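Side-chain contacts in hypothetical protein SP2199 (Streptococcus pneumoniae TIGR4, PDB 2IBO), which is of unknown function but belongs to the thiamine-binding protein family of the MTH1187-YkoF clan and so may bind thiamine or a related compound: residues Ile5-Leu10 with Arg54-Ala59; Gln24-Leu29 with Met36-Phe41; Gln32-Val37 with Thr43-Glu48; Gly47-Leu52 with Val74-Gly79. One frame throughout, in Å; residues are numbered along the deposited sequence.

Contact 1 (Ile5-Leu10 with Arg54-Ala59); sequences IALQVL and RILKEA
Leu7 meets Leu56 and Ala59 in a buried, wholly apolar helix-on-sheet contact close to the centre of the chain. Strand 2-11, an inner strand of the four-stranded antiparallel sheet, here packs against helix 49-64, one of the two long helices on that face of a ferredoxin-like fold. The backbones come nearest at this pair, where the CA atoms of Leu7 and Leu56 stand 7.9 Å apart, bridged by one layer of side chains. Leu7 works with both prongs of its fork. Its CD1 lies 3.7 Å from Leu56 CD1, while its CD2 lies 3.9 Å from Ala59 CB, one helical turn further on. With CG turned opposite the backbone N (chi1 178°), the leucine reaches up from the strand and divides its methyls between the two helix residues. Leu56 has nearly the same first torsion (chi1 174°) and comes down from the helix, so the two side chains cross obliquely, with one methyl of each in touch. Ala59 meets the other prong with its CB alone. Ile5, two residues before Leu7 on the same face of the strand, stands more loosely beside Leu56 and instead packs on Leu52 and Met53 of helix 49-64. Around this layer, Leu7 and Leu56 also touch Val74 of strand 70-79, and Ala59 leans on Leu29 of helix 16-31. On the opposite face of strand 2-11, Ala6, Gln8 and Leu10 pack against other subunits.

Contact 2 (Gln24-Leu29 with Met36-Phe41); sequences QVIAYL and MVVTPF
Ile26 and Val38 reach toward each other tip to tip, and next to them the bent side chain of Met36, modelled as selenomethionine, lies against Leu29. Helix 16-31 thus rests on strand 35-38, an outermost strand of the chain's sheet. In Ile26 the longer branch, through CG1, carries CD1 to within 4.2 Å of Val38 CG2. Met36 makes the fuller contact. Its CB already points to the helix, and with CG between the backbone N and the carbonyl carbon (chi1 75°) SE comes beside Leu29. There it settles against the helix backbone, 3.7 Å from Leu29 C, and it touches the side chain as well, at 3.9 Å from Leu29 CB. A bend at chi3 (-88°) then turns CE along the sheet instead of driving it on into the helix. Leu29 continues inward to Ala59 of helix 49-64, whereas Val38 lies at the exposed margin. The chemistry is dispersion between aliphatic groups, the helix backbone and the thioether position of Met36, here occupied by selenium; with nothing directional in it, the joint rests on close fit and burial.

Contact 3 (Gln32-Val37 with Thr43-Glu48); sequences QEVTMV and TVLEGE
Thr35 to Val37 and Val44 to Glu46 form the ladder of a beta hairpin, made of the second and third strands of the chain in the ferredoxin-like fold. The two strands run antiparallel at 161°. Val37 and Val44 are a hydrogen-bonded pair with both bonds made: Val37 N to Val44 O at 2.8 Å and Val44 N to Val37 O at 2.7 Å. Further from the turn, Glu46 N gives a more bent bond to Thr35 O (2.9 Å, 142° at the hydrogen), and the same oxygen receives a CA-H contact from Leu45 CA. Met36 and Leu45 are the non-hydrogen-bonded pair between them. Leu45 CD2 tucks against Met36 CB, while the far end of Met36 slants over to place CE 3.7 Å from Thr43 CG2. Val34 CG1 reaches the same leucine methyl, 4.1 Å from Leu45 CD2, with the two side chains at about a right angle. On the opposite face Thr35 and Glu46 run side by side. A water lies 2.8 Å from Thr35 OG1 and donates a weak bond to Glu46 OE2 at 3.4 Å. The stronger partner of that carboxylate is Ile84 N, at OE1, and Ile84 also packs on Val37 and Val44. Chemically the hairpin is therefore two-sided: the face of Met36 and Leu45 is apolar and turned to the helices, whereas the other combines valines with a threonine and a glutamate loosely joined through one water, the glutamate's carboxylate tying helix 84-87 to the sheet.

Contact 4 (Gly47-Leu52 with Val74-Gly79); sequences GEFDEL and VKINVG
Phe49 packs onto Val78 and Ile76 where the second long helix of the ferredoxin-like fold, helix 49-64, begins above strand 70-79, a buried and apolar contact. The approach starts at Gly47, where the chain leaves strand 43-46 and turns a corner. Glu48 follows at the N-cap position, its backbone N donating a weak bond to Glu51 OE1 at 3.2 Å. Phe49 then opens the helix and carries the whole contact. Its CB already faces the strand, and with CG anti to the backbone N (chi1 -172°) the ring extends alongside Val78. Next, Asp50 turns to the outside and forms a salt bridge with Lys57 of the fourth subunit. Glu51 completes the first turn, its carboxylate folded back to the N-cap. Leu52, whose N bonds to Glu48 O at 3.1 Å, points toward strand 70-79 but stops short of it and packs on Ile5 of strand 2-11 and on Val34. On the strand side, Val78 and Ile76 alternate with Asn77, which points away from the helix. Strand 70-79 also pairs antiparallel with a strand of the fourth subunit, so the contact lies beside the seam where the sheet continues into that chain. Val78 CG1 comes to the Phe49 ring obliquely, touching CD1 and CE1. The Ile76 side chain runs at about a right angle to that of Phe49 and sets its CG2 at the ring edge, near the ring plane, 4.0 Å from Phe49 CE1.

All four contacts belong to one antiparallel sheet and the two long helices lying on it. Contacts 1 and 4 share helix 49-64, which spans the neighbouring strands 2-11 and 70-79; contacts 2 and 3 share strand 35-38. Contact 1 lies near the middle, its centre about 9 to 11 Å from the others, whereas contacts 2 and 4 are about 16 Å apart and do not touch. Along the chain, contacts 2 and 3 nest within the loop closed by contact 1, and contact 4 crosses it. Leu29, Thr43 and Leu45 join contacts 2 and 3, and Leu52 bridges from contact 4 to Val34 and Leu45, making one continuous core.

Contact 1 (Ile5-Leu10 with Arg54-Ala59)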
loop_
_atom_site.group_PDB
_atom_site.type_symbol
_atom_site.label_atom_id
_atom_site.label_comp_id
_atom_site.label_asym_id
_atom_site.label_seq_id
_atom_site.Cartn_x
_atom_site.Cartn_y
_atom_site.Cartn_z
ATOM N N ILE A 5 -11.828 -0.512 6.301
ATOM C CA ILE A 5 -11.135 -1.237 5.245
ATOM C C ILE A 5 -11.186 -0.415 3.976
ATOM O O ILE A 5 -12.243 0.092 3.604
ATOM C CB ILE A 5 -11.849 -2.595 4.989
ATOM C CG1 ILE A 5 -11.591 -3.528 6.163
ATOM C CG2 ILE A 5 -11.429 -3.208 3.672
ATOM C CD1 ILE A 5 -10.130 -3.738 6.425
ATOM N N ALA A 6 -10.046 -0.266 3.316
ATOM C CA ALA A 6 -9.985 0.473 2.063
ATOM C C ALA A 6 -9.624 -0.587 1.036
ATOM O O ALA A 6 -8.662 -1.340 1.224
ATOM C CB ALA A 6 -8.914 1.540 2.140
ATOM N N LEU A 7 -10.402 -0.691 -0.033
ATOM C CA LEU A 7 -10.120 -1.719 -1.038
ATOM C C LEU A 7 -9.914 -1.170 -2.446
ATOM O O LEU A 7 -10.644 -0.276 -2.907
ATOM C CB LEU A 7 -11.247 -2.772 -1.057
ATOM C CG LEU A 7 -11.157 -3.918 -2.087
ATOM C CD1 LEU A 7 -9.959 -4.854 -1.756
ATOM C CD2 LEU A 7 -12.472 -4.694 -2.099
ATOM N N GLN A 8 -8.889 -1.704 -3.102
ATOM C CA GLN A 8 -8.554 -1.343 -4.473
ATOM C C GLN A 8 -8.263 -2.633 -5.203
ATOM O O GLN A 8 -7.369 -3.390 -4.818
ATOM C CB GLN A 8 -7.311 -0.465 -4.549
ATOM C CG GLN A 8 -6.863 -0.237 -5.976
ATOM C CD GLN A 8 -5.622 0.628 -6.084
ATOM O OE1 GLN A 8 -5.317 1.153 -7.159
ATOM N NE2 GLN A 8 -4.893 0.778 -4.973
ATOM N N VAL A 9 -9.024 -2.892 -6.252
ATOM C CA VAL A 9 -8.815 -4.100 -7.011
ATOM C C VAL A 9 -8.201 -3.765 -8.351
ATOM O O VAL A 9 -8.778 -3.008 -9.137
ATOM C CB VAL A 9 -10.131 -4.858 -7.251
ATOM C CG1 VAL A 9 -9.869 -6.049 -8.164
ATOM C CG2 VAL A 9 -10.728 -5.316 -5.915
ATOM N N LEU A 10 -7.012 -4.308 -8.590
ATOM C CA LEU A 10 -6.330 -4.107 -9.857
ATOM C C LEU A 10 -6.250 -5.451 -10.557
ATOM O O LEU A 10 -5.326 -6.233 -10.319
ATOM C CB LEU A 10 -4.920 -3.557 -9.656
ATOM C CG LEU A 10 -4.820 -2.155 -9.067
ATOM C CD1 LEU A 10 -3.357 -1.768 -8.978
ATOM C CD2 LEU A 10 -5.597 -1.170 -9.923
ATOM N N ARG A 54 -15.215 -10.412 6.426
ATOM C CA ARG A 54 -16.107 -11.270 5.662
ATOM C C ARG A 54 -16.372 -10.634 4.293
ATOM O O ARG A 54 -16.262 -11.295 3.259
ATOM C CB ARG A 54 -17.428 -11.451 6.413
ATOM C CG ARG A 54 -18.346 -12.488 5.806
ATOM C CD ARG A 54 -19.766 -12.300 6.273
ATOM N NE ARG A 54 -20.431 -11.218 5.552
ATOM C CZ ARG A 54 -20.999 -10.167 6.138
ATOM N NH1 ARG A 54 -20.988 -10.042 7.466
ATOM N NH2 ARG A 54 -21.587 -9.237 5.395
ATOM N N ILE A 55 -16.716 -9.348 4.289
ATOM C CA ILE A 55 -17.000 -8.646 3.046
ATOM C C ILE A 55 -15.763 -8.586 2.153
ATOM O O ILE A 55 -15.863 -8.752 0.937
ATOM C CB ILE A 55 -17.535 -7.221 3.330
ATOM C CG1 ILE A 55 -18.893 -7.328 4.060
ATOM C CG2 ILE A 55 -17.687 -6.437 2.036
ATOM C CD1 ILE A 55 -19.566 -5.996 4.349
ATOM N N LEU A 56 -14.594 -8.370 2.755
ATOM C CA LEU A 56 -13.343 -8.304 1.996
ATOM C C LEU A 56 -13.126 -9.618 1.257
ATOM O O LEU A 56 -12.856 -9.620 0.054
ATOM C CB LEU A 56 -12.148 -8.039 2.926
ATOM C CG LEU A 56 -10.729 -8.072 2.312
ATOM C CD1 LEU A 56 -10.605 -7.047 1.176
ATOM C CD2 LEU A 56 -9.695 -7.786 3.390
ATOM N N LYS A 57 -13.262 -10.729 1.986
ATOM C CA LYS A 57 -13.075 -12.058 1.411
ATOM C C LYS A 57 -14.042 -12.322 0.272
ATOM O O LYS A 57 -13.643 -12.855 -0.765
ATOM C CB LYS A 57 -13.244 -13.125 2.478
ATOM C CG LYS A 57 -12.936 -14.523 1.992
ATOM C CD LYS A 57 -13.055 -15.516 3.129
ATOM C CE LYS A 57 -12.870 -16.928 2.630
ATOM N NZ LYS A 57 -13.216 -17.935 3.674
ATOM N N GLU A 58 -15.306 -11.937 0.449
ATOM C CA GLU A 58 -16.296 -12.144 -0.603
ATOM C C GLU A 58 -15.985 -11.245 -1.798
ATOM O O GLU A 58 -16.029 -11.685 -2.945
ATOM C CB GLU A 58 -17.709 -11.853 -0.086
ATOM C CG GLU A 58 -18.656 -13.046 -0.163
ATOM C CD GLU A 58 -18.859 -13.553 -1.580
ATOM O OE1 GLU A 58 -19.503 -14.609 -1.751
ATOM O OE2 GLU A 58 -18.381 -12.897 -2.526
ATOM N N ALA A 59 -15.664 -9.984 -1.527
ATOM C CA ALA A 59 -15.350 -9.046 -2.591
ATOM C C ALA A 59 -14.253 -9.626 -3.473
ATOM O O ALA A 59 -14.341 -9.591 -4.701
ATOM C CB ALA A 59 -14.906 -7.711 -2.000
#

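Contact 2 (Gln24-Leu29 with Met36-Phe41)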
loop_
_atom_site.group_PDB
_atom_site.type_symbol
_atom_site.label_atom_id
_atom_site.label_comp_id
_atom_site.label_asym_id
_atom_site.label_seq_id
_atom_site.Cartn_x
_atom_site.Cartn_y
_atom_site.Cartn_z
ATOM N N GLN A 24 -18.249 -5.544 -10.865
ATOM C CA GLN A 24 -18.754 -6.624 -10.015
ATOM C C GLN A 24 -18.385 -6.455 -8.546
ATOM O O GLN A 24 -19.201 -6.719 -7.664
ATOM C CB GLN A 24 -18.240 -7.978 -10.504
ATOM C CG GLN A 24 -18.685 -8.344 -11.905
ATOM C CD GLN A 24 -20.193 -8.500 -12.037
ATOM O OE1 GLN A 24 -20.965 -7.569 -11.781
ATOM N NE2 GLN A 24 -20.618 -9.688 -12.450
ATOM N N VAL A 25 -17.159 -6.018 -8.280
ATOM C CA VAL A 25 -16.763 -5.847 -6.904
ATOM C C VAL A 25 -17.536 -4.690 -6.265
ATOM O O VAL A 25 -17.931 -4.763 -5.095
ATOM C CB VAL A 25 -15.244 -5.621 -6.786
ATOM C CG1 VAL A 25 -14.870 -5.390 -5.322
ATOM C CG2 VAL A 25 -14.491 -6.845 -7.331
ATOM N N ILE A 26 -17.770 -3.632 -7.036
ATOM C CA ILE A 26 -18.504 -2.478 -6.529
ATOM C C ILE A 26 -19.954 -2.873 -6.237
ATOM O O ILE A 26 -20.475 -2.606 -5.152
ATOM C CB ILE A 26 -18.480 -1.304 -7.548
ATOM C CG1 ILE A 26 -17.065 -0.721 -7.645
ATOM C CG2 ILE A 26 -19.460 -0.199 -7.111
ATOM C CD1 ILE A 26 -16.686 0.183 -6.462
ATOM N N ALA A 27 -20.600 -3.516 -7.206
ATOM C CA ALA A 27 -21.994 -3.948 -7.053
ATOM C C ALA A 27 -22.140 -4.839 -5.822
ATOM O O ALA A 27 -23.026 -4.639 -4.996
ATOM C CB ALA A 27 -22.457 -4.702 -8.298
ATOM N N TYR A 28 -21.268 -5.829 -5.702
ATOM C CA TYR A 28 -21.318 -6.709 -4.548
ATOM C C TYR A 28 -21.234 -5.892 -3.271
ATOM O O TYR A 28 -22.046 -6.062 -2.378
ATOM C CB TYR A 28 -20.165 -7.707 -4.546
ATOM C CG TYR A 28 -19.990 -8.331 -3.188
ATOM C CD1 TYR A 28 -20.937 -9.214 -2.683
ATOM C CD2 TYR A 28 -18.932 -7.958 -2.361
ATOM C CE1 TYR A 28 -20.847 -9.699 -1.383
ATOM C CE2 TYR A 28 -18.831 -8.437 -1.057
ATOM C CZ TYR A 28 -19.797 -9.301 -0.579
ATOM O OH TYR A 28 -19.736 -9.712 0.720
ATOM N N LEU A 29 -20.237 -5.015 -3.189
ATOM C CA LEU A 29 -20.035 -4.175 -2.015
ATOM C C LEU A 29 -21.294 -3.365 -1.664
ATOM O O LEU A 29 -21.677 -3.269 -0.505
ATOM C CB LEU A 29 -18.830 -3.248 -2.250
ATOM C CG LEU A 29 -17.457 -3.502 -1.603
ATOM C CD1 LEU A 29 -17.187 -4.955 -1.337
ATOM C CD2 LEU A 29 -16.408 -2.953 -2.524
HETATM N N MSE A 36 -20.138 2.732 2.946
HETATM C CA MSE A 36 -19.104 2.735 1.931
HETATM C C MSE A 36 -18.935 4.036 1.139
HETATM O O MSE A 36 -19.897 4.743 0.824
HETATM C CB MSE A 36 -19.318 1.570 0.965
HETATM C CG MSE A 36 -20.436 1.732 -0.037
HETATM SE SE MSE A 36 -20.428 0.245 -1.424
HETATM C CE MSE A 36 -19.264 0.983 -2.715
ATOM N N VAL A 37 -17.681 4.365 0.855
ATOM C CA VAL A 37 -17.370 5.551 0.074
ATOM C C VAL A 37 -16.401 5.156 -1.013
ATOM O O VAL A 37 -15.355 4.563 -0.740
ATOM C CB VAL A 37 -16.692 6.655 0.890
ATOM C CG1 VAL A 37 -16.738 7.945 0.117
ATOM C CG2 VAL A 37 -17.377 6.832 2.235
ATOM N N VAL A 38 -16.755 5.470 -2.249
ATOM C CA VAL A 38 -15.883 5.139 -3.356
ATOM C C VAL A 38 -15.001 6.355 -3.590
ATOM O O VAL A 38 -15.513 7.425 -3.869
ATOM C CB VAL A 38 -16.680 4.857 -4.639
ATOM C CG1 VAL A 38 -15.711 4.516 -5.760
ATOM C CG2 VAL A 38 -17.668 3.701 -4.392
ATOM N N THR A 39 -13.689 6.207 -3.445
ATOM C CA THR A 39 -12.795 7.321 -3.699
ATOM C C THR A 39 -12.061 6.918 -4.978
ATOM O O THR A 39 -12.175 5.780 -5.418
ATOM C CB THR A 39 -11.815 7.545 -2.513
ATOM O OG1 THR A 39 -10.872 6.471 -2.449
ATOM C CG2 THR A 39 -12.568 7.598 -1.203
ATOM N N PRO A 40 -11.275 7.834 -5.567
ATOM C CA PRO A 40 -10.524 7.574 -6.808
ATOM C C PRO A 40 -9.594 6.368 -6.922
ATOM O O PRO A 40 -9.432 5.815 -8.014
ATOM C CB PRO A 40 -9.734 8.863 -7.049
ATOM C CG PRO A 40 -10.222 9.862 -6.034
ATOM C CD PRO A 40 -10.834 9.083 -4.911
ATOM N N PHE A 41 -8.985 5.940 -5.826
ATOM C CA PHE A 41 -8.063 4.799 -5.910
ATOM C C PHE A 41 -8.500 3.573 -5.117
ATOM O O PHE A 41 -8.012 2.464 -5.356
ATOM C CB PHE A 41 -6.684 5.209 -5.411
ATOM C CG PHE A 41 -5.843 5.900 -6.433
ATOM C CD1 PHE A 41 -5.126 5.163 -7.362
ATOM C CD2 PHE A 41 -5.757 7.290 -6.468
ATOM C CE1 PHE A 41 -4.337 5.782 -8.309
ATOM C CE2 PHE A 41 -4.969 7.928 -7.414
ATOM C CZ PHE A 41 -4.255 7.171 -8.337
#

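Contact 3 (Gln32-Val37 with Thr43-Glu48)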
loop_
_atom_site.group_PDB
_atom_site.type_symbol
_atom_site.label_atom_id
_atom_site.label_comp_id
_atom_site.label_asym_id
_atom_site.label_seq_id
_atom_site.Cartn_x
_atom_site.Cartn_y
_atom_site.Cartn_z
ATOM N N GLN A 32 -23.845 -5.190 0.469
ATOM C CA GLN A 32 -23.700 -5.363 1.903
ATOM C C GLN A 32 -24.306 -4.177 2.655
ATOM O O GLN A 32 -24.484 -3.089 2.095
ATOM C CB GLN A 32 -22.230 -5.535 2.259
ATOM C CG GLN A 32 -21.578 -6.716 1.564
ATOM C CD GLN A 32 -22.389 -7.993 1.689
ATOM O OE1 GLN A 32 -23.032 -8.427 0.740
ATOM N NE2 GLN A 32 -22.369 -8.593 2.869
ATOM N N GLU A 33 -24.642 -4.393 3.920
ATOM C CA GLU A 33 -25.239 -3.337 4.721
ATOM C C GLU A 33 -24.127 -2.644 5.469
ATOM O O GLU A 33 -24.143 -2.556 6.693
ATOM C CB GLU A 33 -26.271 -3.940 5.682
ATOM C CG GLU A 33 -27.437 -4.598 4.957
ATOM C CD GLU A 33 -28.312 -5.422 5.871
ATOM O OE1 GLU A 33 -27.822 -6.444 6.389
ATOM O OE2 GLU A 33 -29.487 -5.052 6.074
ATOM N N VAL A 34 -23.164 -2.138 4.710
ATOM C CA VAL A 34 -21.998 -1.480 5.280
ATOM C C VAL A 34 -21.801 -0.089 4.710
ATOM O O VAL A 34 -22.112 0.156 3.545
ATOM C CB VAL A 34 -20.725 -2.338 5.019
ATOM C CG1 VAL A 34 -20.493 -2.486 3.533
ATOM C CG2 VAL A 34 -19.526 -1.730 5.697
ATOM N N THR A 35 -21.307 0.822 5.546
ATOM C CA THR A 35 -21.041 2.204 5.140
ATOM C C THR A 35 -19.891 2.186 4.132
ATOM O O THR A 35 -18.802 1.664 4.411
ATOM C CB THR A 35 -20.655 3.077 6.351
ATOM O OG1 THR A 35 -21.782 3.158 7.231
ATOM C CG2 THR A 35 -20.251 4.484 5.909
HETATM N N MSE A 36 -20.138 2.732 2.946
HETATM C CA MSE A 36 -19.104 2.735 1.931
HETATM C C MSE A 36 -18.935 4.036 1.139
HETATM O O MSE A 36 -19.897 4.743 0.824
HETATM C CB MSE A 36 -19.318 1.570 0.965
HETATM C CG MSE A 36 -20.436 1.732 -0.037
HETATM SE SE MSE A 36 -20.428 0.245 -1.424
HETATM C CE MSE A 36 -19.264 0.983 -2.715
ATOM N N VAL A 37 -17.681 4.365 0.855
ATOM C CA VAL A 37 -17.370 5.551 0.074
ATOM C C VAL A 37 -16.401 5.156 -1.013
ATOM O O VAL A 37 -15.355 4.563 -0.740
ATOM C CB VAL A 37 -16.692 6.655 0.890
ATOM C CG1 VAL A 37 -16.738 7.945 0.117
ATOM C CG2 VAL A 37 -17.377 6.832 2.235
ATOM N N THR A 43 -11.959 1.801 -2.457
ATOM C CA THR A 43 -13.311 1.932 -1.927
ATOM C C THR A 43 -13.169 1.745 -0.434
ATOM O O THR A 43 -12.632 0.729 0.013
ATOM C CB THR A 43 -14.292 0.871 -2.532
ATOM O OG1 THR A 43 -14.492 1.127 -3.931
ATOM C CG2 THR A 43 -15.634 0.940 -1.841
ATOM N N VAL A 44 -13.643 2.728 0.327
ATOM C CA VAL A 44 -13.531 2.709 1.785
ATOM C C VAL A 44 -14.786 2.208 2.469
ATOM O O VAL A 44 -15.862 2.759 2.268
ATOM C CB VAL A 44 -13.204 4.133 2.332
ATOM C CG1 VAL A 44 -13.169 4.123 3.852
ATOM C CG2 VAL A 44 -11.878 4.612 1.775
ATOM N N LEU A 45 -14.628 1.174 3.292
ATOM C CA LEU A 45 -15.735 0.580 4.038
ATOM C C LEU A 45 -15.560 0.839 5.531
ATOM O O LEU A 45 -14.441 0.944 6.020
ATOM C CB LEU A 45 -15.801 -0.932 3.772
ATOM C CG LEU A 45 -15.988 -1.360 2.307
ATOM C CD1 LEU A 45 -16.008 -2.872 2.204
ATOM C CD2 LEU A 45 -17.262 -0.785 1.756
ATOM N N GLU A 46 -16.667 0.928 6.259
ATOM C CA GLU A 46 -16.605 1.193 7.693
ATOM C C GLU A 46 -17.615 0.332 8.449
ATOM O O GLU A 46 -18.774 0.252 8.050
ATOM C CB GLU A 46 -16.899 2.672 7.939
ATOM C CG GLU A 46 -16.433 3.183 9.261
ATOM C CD GLU A 46 -17.005 4.551 9.584
ATOM O OE1 GLU A 46 -16.442 5.245 10.451
ATOM O OE2 GLU A 46 -18.029 4.936 8.987
ATOM N N GLY A 47 -17.173 -0.292 9.542
ATOM C CA GLY A 47 -18.048 -1.141 10.339
ATOM C C GLY A 47 -17.283 -2.070 11.265
ATOM O O GLY A 47 -16.105 -1.826 11.555
ATOM N N GLU A 48 -17.945 -3.134 11.728
ATOM C CA GLU A 48 -17.346 -4.129 12.635
ATOM C C GLU A 48 -16.238 -4.919 11.940
ATOM O O GLU A 48 -16.371 -5.318 10.785
ATOM C CB GLU A 48 -18.415 -5.104 13.136
ATOM C CG GLU A 48 -19.411 -4.514 14.106
ATOM C CD GLU A 48 -18.774 -4.102 15.416
ATOM O OE1 GLU A 48 -18.081 -4.944 16.031
ATOM O OE2 GLU A 48 -18.971 -2.939 15.833
HETATM O O HOH W 1 -20.913 3.261 9.853
#

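Contact 4 (Gly47-Leu52 with Val74-Gly79)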
loop_
_atom_site.group_PDB
_atom_site.type_symbol
_atom_site.label_atom_id
_atom_site.label_comp_id
_atom_site.label_asym_id
_atom_site.label_seq_id
_atom_site.Cartn_x
_atom_site.Cartn_y
_atom_site.Cartn_z
ATOM N N GLY A 47 -17.173 -0.292 9.542
ATOM C CA GLY A 47 -18.048 -1.141 10.339
ATOM C C GLY A 47 -17.283 -2.070 11.265
ATOM O O GLY A 47 -16.105 -1.826 11.555
ATOM N N GLU A 48 -17.945 -3.134 11.728
ATOM C CA GLU A 48 -17.346 -4.129 12.635
ATOM C C GLU A 48 -16.238 -4.919 11.940
ATOM O O GLU A 48 -16.371 -5.318 10.785
ATOM C CB GLU A 48 -18.415 -5.104 13.136
ATOM C CG GLU A 48 -19.411 -4.514 14.106
ATOM C CD GLU A 48 -18.774 -4.102 15.416
ATOM O OE1 GLU A 48 -18.081 -4.944 16.031
ATOM O OE2 GLU A 48 -18.971 -2.939 15.833
ATOM N N PHE A 49 -15.147 -5.165 12.651
ATOM C CA PHE A 49 -14.037 -5.893 12.065
ATOM C C PHE A 49 -14.485 -7.192 11.416
ATOM O O PHE A 49 -14.141 -7.464 10.258
ATOM C CB PHE A 49 -12.957 -6.181 13.115
ATOM C CG PHE A 49 -11.705 -6.773 12.533
ATOM C CD1 PHE A 49 -11.060 -6.148 11.472
ATOM C CD2 PHE A 49 -11.181 -7.962 13.029
ATOM C CE1 PHE A 49 -9.918 -6.695 10.907
ATOM C CE2 PHE A 49 -10.033 -8.522 12.469
ATOM C CZ PHE A 49 -9.401 -7.881 11.404
ATOM N N ASP A 50 -15.262 -7.983 12.159
ATOM C CA ASP A 50 -15.754 -9.273 11.667
ATOM C C ASP A 50 -16.461 -9.199 10.315
ATOM O O ASP A 50 -16.153 -9.976 9.404
ATOM C CB ASP A 50 -16.692 -9.912 12.697
ATOM C CG ASP A 50 -15.944 -10.639 13.800
ATOM O OD1 ASP A 50 -16.605 -11.067 14.775
ATOM O OD2 ASP A 50 -14.701 -10.789 13.692
ATOM N N GLU A 51 -17.401 -8.265 10.188
ATOM C CA GLU A 51 -18.143 -8.107 8.940
ATOM C C GLU A 51 -17.253 -7.634 7.774
ATOM O O GLU A 51 -17.402 -8.101 6.642
ATOM C CB GLU A 51 -19.330 -7.143 9.140
ATOM C CG GLU A 51 -18.990 -5.646 9.138
ATOM C CD GLU A 51 -20.207 -4.750 9.416
ATOM O OE1 GLU A 51 -20.604 -4.618 10.597
ATOM O OE2 GLU A 51 -20.772 -4.182 8.452
ATOM N N LEU A 52 -16.325 -6.719 8.046
ATOM C CA LEU A 52 -15.455 -6.231 6.994
ATOM C C LEU A 52 -14.552 -7.344 6.487
ATOM O O LEU A 52 -14.364 -7.477 5.283
ATOM C CB LEU A 52 -14.621 -5.046 7.480
ATOM C CG LEU A 52 -15.371 -3.771 7.909
ATOM C CD1 LEU A 52 -14.365 -2.675 8.261
ATOM C CD2 LEU A 52 -16.291 -3.303 6.801
ATOM N N VAL A 74 -5.073 -3.506 0.136
ATOM C CA VAL A 74 -6.074 -3.334 1.170
ATOM C C VAL A 74 -5.450 -2.597 2.333
ATOM O O VAL A 74 -4.286 -2.823 2.660
ATOM C CB VAL A 74 -6.614 -4.689 1.685
ATOM C CG1 VAL A 74 -7.737 -4.447 2.678
ATOM C CG2 VAL A 74 -7.113 -5.523 0.526
ATOM N N LYS A 75 -6.221 -1.701 2.937
ATOM C CA LYS A 75 -5.772 -0.955 4.096
ATOM C C LYS A 75 -6.736 -1.326 5.193
ATOM O O LYS A 75 -7.954 -1.298 4.995
ATOM C CB LYS A 75 -5.858 0.549 3.866
ATOM C CG LYS A 75 -4.731 1.130 3.081
ATOM C CD LYS A 75 -5.027 2.578 2.742
ATOM C CE LYS A 75 -3.996 3.131 1.779
ATOM N NZ LYS A 75 -4.390 4.492 1.325
ATOM N N ILE A 76 -6.198 -1.700 6.340
ATOM C CA ILE A 76 -7.053 -2.032 7.453
ATOM C C ILE A 76 -6.680 -1.119 8.598
ATOM O O ILE A 76 -5.509 -0.772 8.783
ATOM C CB ILE A 76 -6.888 -3.505 7.855
ATOM C CG1 ILE A 76 -7.031 -4.381 6.595
ATOM C CG2 ILE A 76 -7.915 -3.864 8.940
ATOM C CD1 ILE A 76 -7.122 -5.875 6.836
ATOM N N ASN A 77 -7.689 -0.694 9.342
ATOM C CA ASN A 77 -7.484 0.172 10.495
ATOM C C ASN A 77 -8.414 -0.389 11.573
ATOM O O ASN A 77 -9.634 -0.327 11.437
ATOM C CB ASN A 77 -7.844 1.621 10.132
ATOM C CG ASN A 77 -7.619 2.593 11.272
ATOM O OD1 ASN A 77 -6.792 2.357 12.149
ATOM N ND2 ASN A 77 -8.338 3.703 11.253
ATOM N N VAL A 78 -7.826 -0.964 12.620
ATOM C CA VAL A 78 -8.590 -1.568 13.713
ATOM C C VAL A 78 -8.293 -0.991 15.088
ATOM O O VAL A 78 -7.199 -0.470 15.333
ATOM C CB VAL A 78 -8.349 -3.101 13.806
ATOM C CG1 VAL A 78 -9.074 -3.798 12.692
ATOM C CG2 VAL A 78 -6.834 -3.418 13.759
ATOM N N GLY A 79 -9.277 -1.123 15.979
ATOM C CA GLY A 79 -9.153 -0.634 17.339
ATOM C C GLY A 79 -9.955 0.631 17.547
ATOM O O GLY A 79 -10.960 0.853 16.867
#